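PDB 3AQ2: 6b protein from Agrobacterium vitis, which disturbs plant cell proliferation, probably by interfering with host microRNA machinery, and has an ADP-ribosylation-type fold. Local coordinates for residues R31-F44 against Y54-T66. Sequence-based numbering, arbitrary orientation.
Sequences RTDFRSTLSQLVYF and YDDEYLLSDQRLT
Leu59 sits between two phenylalanines: its CD1 meets the edge of the Phe34 ring, CZ at 3.7 Å, while CD2 leans on CE2 of Phe44. Its CB also packs on CB of Val42, its partner in a short antiparallel ladder. That pair is hydrogen-bonded, with Leu59 N giving a nearly straight bond to Val42 O (2.7 Å, 171°) and Val42 N returning one to Leu59 O. CZ of Phe44 also rests against CG and the carboxylate carbon of Glu57, whose oxygens are held by Arg161 and Ser140.

The other face of the ladder carries Leu41, Tyr43 and Tyr58. Here Tyr58 CB stands over the centre of the Tyr43 ring, 3.7 Å from its centroid, a CH-pi contact; Leu41 CD2 presses on Tyr58 CD1. Tyr43 CB in turn lies over the Tyr54 ring, whereas the two rings themselves, tilted by 29°, barely overlap. Water joins Tyr43 OH to Asp56 O, and another water accepts from Phe44 N and lies within bonding distance of Asp55 OD1 and Glu57 O.

Toward the helix, polar groups take over. With chi1 at 57°, between N and the carbonyl carbon, Ser61 OG is turned to Ser39 O and donates to it at 2.6 Å, just past the helix end. Arg31 NE donates to Gln63 O (2.7 Å), in the guanidinium plane but above that of the carbonyl; its NH2 adds a weak bond to Ser61 O. Arg35 NH1 makes a salt bridge to Asp62 OD1 (2.7 Å), guanidinium and carboxylate planes almost perpendicular.

The contact thus forms a two-stranded hairpin with a long connecting loop, tying the C-terminal end of helix 20-38 to the lead-in of strand 66-70, an outer strand of the four-stranded sheet; Trp9 meets Phe34 edge-to-face, and Tyr195 touches Leu59.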
ATOM      1  N   ARG A  31       5.333 -11.988  -0.342  1.00 15.55           N
ATOM      2  CA  ARG A  31       6.271 -11.113  -1.033  1.00 16.36           C
ATOM      3  C   ARG A  31       7.201 -11.926  -1.927  1.00 16.93           C
ATOM      4  O   ARG A  31       7.412 -11.586  -3.100  1.00 16.66           O
ATOM      5  CB  ARG A  31       7.098 -10.310  -0.024  1.00 16.32           C
ATOM      6  CG  ARG A  31       7.856  -9.181  -0.667  1.00 19.86           C
ATOM      7  CD  ARG A  31       9.139  -8.850   0.043  1.00 24.62           C
ATOM      8  NE  ARG A  31      10.144  -8.469  -0.948  1.00 30.49           N
ATOM      9  CZ  ARG A  31      11.019  -9.307  -1.499  1.00 33.29           C
ATOM     10  NH1 ARG A  31      11.045 -10.586  -1.148  1.00 34.72           N
ATOM     11  NH2 ARG A  31      11.879  -8.861  -2.406  1.00 34.78           N
ATOM     12  N   THR A  32       7.750 -13.003  -1.374  1.00 17.49           N
ATOM     13  CA  THR A  32       8.644 -13.878  -2.135  1.00 18.98           C
ATOM     14  C   THR A  32       7.932 -14.484  -3.352  1.00 18.99           C
ATOM     15  O   THR A  32       8.514 -14.523  -4.446  1.00 19.08           O
ATOM     16  CB  THR A  32       9.243 -14.996  -1.253  1.00 19.81           C
ATOM     17  OG1 THR A  32       9.971 -14.401  -0.170  1.00 21.38           O
ATOM     18  CG2 THR A  32      10.188 -15.882  -2.067  1.00 22.79           C
ATOM     19  N   ASP A  33       6.693 -14.946  -3.158  1.00 18.29           N
ATOM     20  CA  ASP A  33       5.913 -15.590  -4.237  1.00 19.48           C
ATOM     21  C   ASP A  33       5.564 -14.605  -5.346  1.00 18.84           C
ATOM     22  O   ASP A  33       5.536 -14.964  -6.531  1.00 18.70           O
ATOM     23  CB  ASP A  33       4.617 -16.201  -3.705  1.00 19.62           C
ATOM     24  CG  ASP A  33       4.847 -17.436  -2.838  1.00 21.32           C
ATOM     25  OD1 ASP A  33       5.988 -17.957  -2.767  1.00 22.46           O
ATOM     26  OD2 ASP A  33       3.862 -17.893  -2.228  1.00 23.66           O
ATOM     27  N   PHE A  34       5.270 -13.370  -4.946  1.00 17.99           N
ATOM     28  CA  PHE A  34       4.995 -12.275  -5.877  1.00 17.71           C
ATOM     29  C   PHE A  34       6.225 -11.988  -6.756  1.00 18.82           C
ATOM     30  O   PHE A  34       6.133 -11.980  -7.986  1.00 19.47           O
ATOM     31  CB  PHE A  34       4.598 -11.039  -5.061  1.00 16.97           C
ATOM     32  CG  PHE A  34       4.098  -9.886  -5.880  1.00 14.62           C
ATOM     33  CD1 PHE A  34       2.734  -9.714  -6.088  1.00 13.65           C
ATOM     34  CD2 PHE A  34       4.974  -8.945  -6.400  1.00 15.62           C
ATOM     35  CE1 PHE A  34       2.255  -8.630  -6.810  1.00 13.88           C
ATOM     36  CE2 PHE A  34       4.508  -7.855  -7.140  1.00 14.62           C
ATOM     37  CZ  PHE A  34       3.134  -7.698  -7.349  1.00 15.45           C
ATOM     38  N   ARG A  35       7.377 -11.783  -6.112  1.00 19.75           N
ATOM     39  CA  ARG A  35       8.640 -11.528  -6.805  1.00 21.01           C
ATOM     40  C   ARG A  35       9.023 -12.692  -7.718  1.00 22.15           C
ATOM     41  O   ARG A  35       9.459 -12.472  -8.856  1.00 22.78           O
ATOM     42  CB  ARG A  35       9.769 -11.231  -5.796  1.00 21.26           C
ATOM     43  CG  ARG A  35      11.200 -11.378  -6.364  1.00 24.37           C
ATOM     44  CD  ARG A  35      11.642 -10.177  -7.212  1.00 28.36           C
ATOM     45  NE  ARG A  35      12.507 -10.541  -8.339  1.00 34.00           N
ATOM     46  CZ  ARG A  35      13.799 -10.855  -8.255  1.00 37.05           C
ATOM     47  NH1 ARG A  35      14.427 -10.869  -7.081  1.00 39.02           N
ATOM     48  NH2 ARG A  35      14.473 -11.165  -9.357  1.00 38.27           N
ATOM     49  N   SER A  36       8.845 -13.917  -7.225  1.00 22.73           N
ATOM     50  CA  SER A  36       9.245 -15.118  -7.961  1.00 24.33           C
ATOM     51  C   SER A  36       8.497 -15.242  -9.288  1.00 23.72           C
ATOM     52  O   SER A  36       9.090 -15.597 -10.315  1.00 24.89           O
ATOM     53  CB  SER A  36       9.033 -16.380  -7.116  1.00 25.09           C
ATOM     54  OG  SER A  36       9.903 -16.400  -5.990  1.00 28.55           O
ATOM     55  N   THR A  37       7.205 -14.923  -9.264  1.00 22.38           N
ATOM     56  CA  THR A  37       6.342 -15.141 -10.420  1.00 22.85           C
ATOM     57  C   THR A  37       6.284 -13.952 -11.368  1.00 21.88           C
ATOM     58  O   THR A  37       5.983 -14.127 -12.550  1.00 21.78           O
ATOM     59  CB  THR A  37       4.901 -15.488 -10.008  1.00 22.55           C
ATOM     60  OG1 THR A  37       4.347 -14.409  -9.243  1.00 21.52           O
ATOM     61  CG2 THR A  37       4.860 -16.785  -9.189  1.00 24.69           C
ATOM     62  N   LEU A  38       6.572 -12.755 -10.855  1.00 20.92           N
ATOM     63  CA  LEU A  38       6.374 -11.519 -11.638  1.00 20.54           C
ATOM     64  C   LEU A  38       7.647 -10.728 -11.989  1.00 21.37           C
ATOM     65  O   LEU A  38       7.582  -9.765 -12.757  1.00 21.29           O
ATOM     66  CB  LEU A  38       5.372 -10.601 -10.930  1.00 19.28           C
ATOM     67  CG  LEU A  38       3.968 -11.147 -10.630  1.00 18.00           C
ATOM     68  CD1 LEU A  38       3.161 -10.108  -9.866  1.00 15.67           C
ATOM     69  CD2 LEU A  38       3.221 -11.534 -11.887  1.00 19.52           C
ATOM     70  N   SER A  39       8.780 -11.143 -11.420  1.00 22.38           N
ATOM     71  CA  SER A  39      10.107 -10.529 -11.639  1.00 23.05           C
ATOM     72  C   SER A  39      10.374  -9.301 -10.776  1.00 22.85           C
ATOM     73  O   SER A  39       9.492  -8.811 -10.078  1.00 21.46           O
ATOM     74  CB  SER A  39      10.356 -10.204 -13.120  1.00 23.99           C
ATOM     75  OG  SER A  39       9.986  -8.869 -13.417  1.00 22.67           O
ATOM     76  N   GLN A  40      11.609  -8.799 -10.869  1.00 23.62           N
ATOM     77  CA  GLN A  40      12.064  -7.626 -10.124  1.00 23.86           C
ATOM     78  C   GLN A  40      11.459  -6.321 -10.634  1.00 22.78           C
ATOM     79  O   GLN A  40      11.464  -5.313  -9.926  1.00 22.68           O
ATOM     80  CB  GLN A  40      13.596  -7.541 -10.143  1.00 25.07           C
ATOM     81  CG  GLN A  40      14.221  -7.179 -11.493  1.00 27.07           C
ATOM     82  CD  GLN A  40      14.654  -8.383 -12.317  1.00 31.18           C
ATOM     83  OE1 GLN A  40      15.710  -8.359 -12.954  1.00 33.80           O
ATOM     84  NE2 GLN A  40      13.849  -9.441 -12.312  1.00 32.14           N
ATOM     85  N   LEU A  41      10.961  -6.352 -11.868  1.00 22.93           N
ATOM     86  CA  LEU A  41      10.408  -5.175 -12.519  1.00 22.12           C
ATOM     87  C   LEU A  41       9.015  -5.512 -13.038  1.00 20.52           C
ATOM     88  O   LEU A  41       8.876  -6.312 -13.966  1.00 21.15           O
ATOM     89  CB  LEU A  41      11.314  -4.763 -13.689  1.00 23.67           C
ATOM     90  CG  LEU A  41      11.177  -3.360 -14.289  1.00 26.00           C
ATOM     91  CD1 LEU A  41       9.808  -3.119 -14.867  1.00 28.78           C
ATOM     92  CD2 LEU A  41      11.509  -2.292 -13.276  1.00 28.17           C
ATOM     93  N   VAL A  42       7.995  -4.889 -12.456  1.00 17.93           N
ATOM     94  CA  VAL A  42       6.613  -5.260 -12.752  1.00 16.40           C
ATOM     95  C   VAL A  42       5.803  -4.087 -13.301  1.00 14.81           C
ATOM     96  O   VAL A  42       5.431  -3.192 -12.557  1.00 13.71           O
ATOM     97  CB  VAL A  42       5.902  -5.842 -11.496  1.00 15.98           C
ATOM     98  CG1 VAL A  42       4.507  -6.336 -11.837  1.00 16.11           C
ATOM     99  CG2 VAL A  42       6.715  -6.977 -10.884  1.00 16.02           C
ATOM    100  N   TYR A  43       5.527  -4.119 -14.607  1.00 15.42           N
ATOM    101  CA  TYR A  43       4.517  -3.239 -15.198  1.00 14.89           C
ATOM    102  C   TYR A  43       3.163  -3.900 -15.006  1.00 14.30           C
ATOM    103  O   TYR A  43       3.082  -5.121 -14.842  1.00 14.65           O
ATOM    104  CB  TYR A  43       4.798  -2.986 -16.675  1.00 16.38           C
ATOM    105  CG  TYR A  43       5.955  -2.044 -16.881  1.00 16.76           C
ATOM    106  CD1 TYR A  43       7.257  -2.528 -16.943  1.00 18.94           C
ATOM    107  CD2 TYR A  43       5.758  -0.661 -16.954  1.00 16.89           C
ATOM    108  CE1 TYR A  43       8.330  -1.672 -17.123  1.00 19.74           C
ATOM    109  CE2 TYR A  43       6.838   0.205 -17.136  1.00 17.30           C
ATOM    110  CZ  TYR A  43       8.120  -0.314 -17.206  1.00 19.51           C
ATOM    111  OH  TYR A  43       9.221   0.505 -17.372  1.00 21.96           O
ATOM    112  N   PHE A  44       2.097  -3.107 -15.013  1.00 13.40           N
ATOM    113  CA  PHE A  44       0.790  -3.652 -14.628  1.00 13.49           C
ATOM    114  C   PHE A  44      -0.412  -2.987 -15.262  1.00 14.12           C
ATOM    115  O   PHE A  44      -1.399  -3.662 -15.555  1.00 15.77           O
ATOM    116  CB  PHE A  44       0.629  -3.667 -13.102  1.00 12.55           C
ATOM    117  CG  PHE A  44       0.855  -2.326 -12.438  1.00 12.63           C
ATOM    118  CD1 PHE A  44      -0.221  -1.461 -12.193  1.00 12.23           C
ATOM    119  CD2 PHE A  44       2.134  -1.928 -12.068  1.00 12.44           C
ATOM    120  CE1 PHE A  44      -0.021  -0.220 -11.576  1.00 12.23           C
ATOM    121  CE2 PHE A  44       2.348  -0.679 -11.439  1.00 12.82           C
ATOM    122  CZ  PHE A  44       1.264   0.174 -11.207  1.00 12.77           C
ATOM    123  N   TYR A  54       2.097  -1.214 -21.863  1.00 18.01           N
ATOM    124  CA  TYR A  54       1.942  -0.727 -20.495  1.00 16.23           C
ATOM    125  C   TYR A  54       2.192   0.776 -20.415  1.00 15.29           C
ATOM    126  O   TYR A  54       2.901   1.336 -21.256  1.00 15.82           O
ATOM    127  CB  TYR A  54       2.925  -1.421 -19.561  1.00 16.25           C
ATOM    128  CG  TYR A  54       2.666  -2.890 -19.333  1.00 15.98           C
ATOM    129  CD1 TYR A  54       3.531  -3.850 -19.855  1.00 17.64           C
ATOM    130  CD2 TYR A  54       1.576  -3.315 -18.576  1.00 17.11           C
ATOM    131  CE1 TYR A  54       3.315  -5.206 -19.636  1.00 17.17           C
ATOM    132  CE2 TYR A  54       1.346  -4.671 -18.350  1.00 17.48           C
ATOM    133  CZ  TYR A  54       2.220  -5.608 -18.878  1.00 17.61           C
ATOM    134  OH  TYR A  54       2.004  -6.950 -18.643  1.00 17.35           O
ATOM    135  N   ASP A  55       1.626   1.420 -19.396  1.00 14.10           N
ATOM    136  CA  ASP A  55       1.999   2.813 -19.098  1.00 13.94           C
ATOM    137  C   ASP A  55       3.383   2.864 -18.434  1.00 13.76           C
ATOM    138  O   ASP A  55       4.114   1.866 -18.441  1.00 14.35           O
ATOM    139  CB  ASP A  55       0.895   3.565 -18.318  1.00 13.23           C
ATOM    140  CG  ASP A  55       0.753   3.120 -16.856  1.00 12.77           C
ATOM    141  OD1 ASP A  55       1.635   2.410 -16.307  1.00 12.25           O
ATOM    142  OD2 ASP A  55      -0.263   3.520 -16.243  1.00 13.57           O
ATOM    143  N   ASP A  56       3.756   4.012 -17.877  1.00 13.35           N
ATOM    144  CA  ASP A  56       5.131   4.178 -17.400  1.00 14.37           C
ATOM    145  C   ASP A  56       5.382   3.713 -15.957  1.00 13.49           C
ATOM    146  O   ASP A  56       6.527   3.731 -15.503  1.00 13.96           O
ATOM    147  CB  ASP A  56       5.593   5.627 -17.572  1.00 15.08           C
ATOM    148  CG  ASP A  56       5.722   6.025 -19.027  1.00 17.27           C
ATOM    149  OD1 ASP A  56       6.283   5.231 -19.815  1.00 19.18           O
ATOM    150  OD2 ASP A  56       5.266   7.133 -19.391  1.00 19.16           O
ATOM    151  N   GLU A  57       4.337   3.293 -15.250  1.00 12.61           N
ATOM    152  CA  GLU A  57       4.484   2.954 -13.823  1.00 12.06           C
ATOM    153  C   GLU A  57       4.935   1.507 -13.644  1.00 12.05           C
ATOM    154  O   GLU A  57       4.347   0.597 -14.235  1.00 12.77           O
ATOM    155  CB  GLU A  57       3.182   3.208 -13.059  1.00 11.38           C
ATOM    156  CG  GLU A  57       3.369   3.145 -11.547  1.00 11.31           C
ATOM    157  CD  GLU A  57       2.189   3.704 -10.749  1.00 11.53           C
ATOM    158  OE1 GLU A  57       1.138   4.022 -11.345  1.00 12.16           O
ATOM    159  OE2 GLU A  57       2.341   3.831  -9.515  1.00 11.35           O
ATOM    160  N   TYR A  58       5.970   1.290 -12.832  1.00 12.09           N
ATOM    161  CA  TYR A  58       6.475  -0.065 -12.608  1.00 12.93           C
ATOM    162  C   TYR A  58       6.780  -0.305 -11.138  1.00 13.20           C
ATOM    163  O   TYR A  58       7.198   0.614 -10.432  1.00 12.31           O
ATOM    164  CB  TYR A  58       7.721  -0.334 -13.469  1.00 14.15           C
ATOM    165  CG  TYR A  58       8.898   0.572 -13.154  1.00 15.01           C
ATOM    166  CD1 TYR A  58       9.771   0.259 -12.120  1.00 15.99           C
ATOM    167  CD2 TYR A  58       9.143   1.729 -13.899  1.00 16.25           C
ATOM    168  CE1 TYR A  58      10.858   1.072 -11.810  1.00 17.26           C
ATOM    169  CE2 TYR A  58      10.239   2.561 -13.592  1.00 16.67           C
ATOM    170  CZ  TYR A  58      11.081   2.217 -12.540  1.00 17.08           C
ATOM    171  OH  TYR A  58      12.171   3.000 -12.199  1.00 19.23           O
ATOM    172  N   LEU A  59       6.528  -1.526 -10.679  1.00 13.79           N
ATOM    173  CA  LEU A  59       6.858  -1.912  -9.315  1.00 15.25           C
ATOM    174  C   LEU A  59       8.289  -2.370  -9.261  1.00 16.72           C
ATOM    175  O   LEU A  59       8.766  -3.066 -10.162  1.00 16.63           O
ATOM    176  CB  LEU A  59       5.970  -3.061  -8.816  1.00 14.96           C
ATOM    177  CG  LEU A  59       4.453  -2.936  -8.915  1.00 16.00           C
ATOM    178  CD1 LEU A  59       3.804  -4.146  -8.254  1.00 16.33           C
ATOM    179  CD2 LEU A  59       3.963  -1.655  -8.277  1.00 16.73           C
ATOM    180  N   LEU A  60       8.939  -2.005  -8.159  1.00 18.48           N
ATOM    181  CA  LEU A  60      10.265  -2.480  -7.827  1.00 20.50           C
ATOM    182  C   LEU A  60      10.044  -3.537  -6.749  1.00 19.82           C
ATOM    183  O   LEU A  60       9.705  -3.209  -5.616  1.00 19.91           O
ATOM    184  CB  LEU A  60      11.122  -1.320  -7.291  1.00 20.79           C
ATOM    185  CG  LEU A  60      11.348  -0.061  -8.155  1.00 22.72           C
ATOM    186  CD1 LEU A  60      10.081   0.762  -8.327  1.00 24.83           C
ATOM    187  CD2 LEU A  60      12.418   0.814  -7.530  1.00 23.16           C
ATOM    188  N   SER A  61      10.188  -4.804  -7.112  1.00 19.59           N
ATOM    189  CA  SER A  61       9.817  -5.885  -6.199  1.00 20.10           C
ATOM    190  C   SER A  61      10.973  -6.388  -5.330  1.00 20.15           C
ATOM    191  O   SER A  61      10.759  -7.208  -4.433  1.00 20.19           O
ATOM    192  CB  SER A  61       9.212  -7.044  -6.976  1.00 20.38           C
ATOM    193  OG  SER A  61      10.125  -7.498  -7.947  1.00 24.45           O
ATOM    194  N   ASP A  62      12.183  -5.897  -5.606  1.00 20.04           N
ATOM    195  CA  ASP A  62      13.350  -6.131  -4.741  1.00 20.12           C
ATOM    196  C   ASP A  62      13.378  -5.129  -3.586  1.00 19.88           C
ATOM    197  O   ASP A  62      14.392  -4.446  -3.347  1.00 21.28           O
ATOM    198  CB  ASP A  62      14.648  -5.999  -5.531  1.00 20.75           C
ATOM    199  CG  ASP A  62      14.918  -7.183  -6.426  1.00 21.45           C
ATOM    200  OD1 ASP A  62      14.380  -8.283  -6.163  1.00 22.48           O
ATOM    201  OD2 ASP A  62      15.689  -7.015  -7.393  1.00 20.04           O
ATOM    202  N   GLN A  63      12.262  -5.021  -2.884  1.00 18.39           N
ATOM    203  CA  GLN A  63      12.215  -4.231  -1.669  1.00 17.75           C
ATOM    204  C   GLN A  63      11.206  -4.880  -0.750  1.00 16.42           C
ATOM    205  O   GLN A  63      10.498  -5.797  -1.162  1.00 16.72           O
ATOM    206  CB  GLN A  63      11.851  -2.768  -1.961  1.00 17.31           C
ATOM    207  CG  GLN A  63      10.432  -2.551  -2.485  1.00 16.96           C
ATOM    208  CD  GLN A  63      10.134  -1.098  -2.821  1.00 18.18           C
ATOM    209  OE1 GLN A  63       9.671  -0.790  -3.930  1.00 20.57           O
ATOM    210  NE2 GLN A  63      10.402  -0.195  -1.877  1.00 19.57           N
ATOM    211  N   ARG A  64      11.169  -4.424   0.495  1.00 15.82           N
ATOM    212  CA  ARG A  64      10.230  -4.955   1.472  1.00 15.26           C
ATOM    213  C   ARG A  64       8.832  -4.432   1.177  1.00 13.47           C
ATOM    214  O   ARG A  64       8.664  -3.408   0.507  1.00 13.06           O
ATOM    215  CB  ARG A  64      10.658  -4.563   2.887  1.00 16.28           C
ATOM    216  CG  ARG A  64      12.008  -5.128   3.274  1.00 19.70           C
ATOM    217  CD  ARG A  64      12.440  -4.669   4.654  1.00 24.31           C
ATOM    218  NE  ARG A  64      12.593  -3.217   4.718  1.00 27.60           N
ATOM    219  CZ  ARG A  64      13.058  -2.558   5.776  1.00 28.88           C
ATOM    220  NH1 ARG A  64      13.435  -3.216   6.868  1.00 29.31           N
ATOM    221  NH2 ARG A  64      13.154  -1.238   5.733  1.00 29.19           N
ATOM    222  N   LEU A  65       7.835  -5.139   1.695  1.00 12.32           N
ATOM    223  CA  LEU A  65       6.462  -4.668   1.640  1.00 11.95           C
ATOM    224  C   LEU A  65       6.293  -3.366   2.413  1.00 11.43           C
ATOM    225  O   LEU A  65       6.959  -3.136   3.440  1.00 12.22           O
ATOM    226  CB  LEU A  65       5.522  -5.716   2.235  1.00 11.87           C
ATOM    227  CG  LEU A  65       5.443  -7.074   1.534  1.00 12.40           C
ATOM    228  CD1 LEU A  65       4.585  -8.018   2.360  1.00 12.62           C
ATOM    229  CD2 LEU A  65       4.875  -6.937   0.112  1.00 13.93           C
ATOM    230  N   THR A  66       5.398  -2.523   1.919  1.00 10.49           N
ATOM    231  CA  THR A  66       4.878  -1.397   2.708  1.00  9.87           C
ATOM    232  C   THR A  66       3.358  -1.512   2.783  1.00  9.91           C
ATOM    233  O   THR A  66       2.750  -2.332   2.072  1.00  9.65           O
ATOM    234  CB  THR A  66       5.329  -0.021   2.170  1.00  9.97           C
ATOM    235  OG1 THR A  66       4.985   0.095   0.783  1.00 10.79           O
ATOM    236  CG2 THR A  66       6.856   0.143   2.339  1.00 10.60           C
TER
HETATM  237  O   HOH W   1       1.493  -7.293 -15.751  1.00 18.04           O
HETATM  238  O   HOH W   2       8.668   3.297 -17.167  1.00 25.78           O
HETATM  239  O   HOH W   3       2.085  -0.187 -15.572  1.00 13.60           O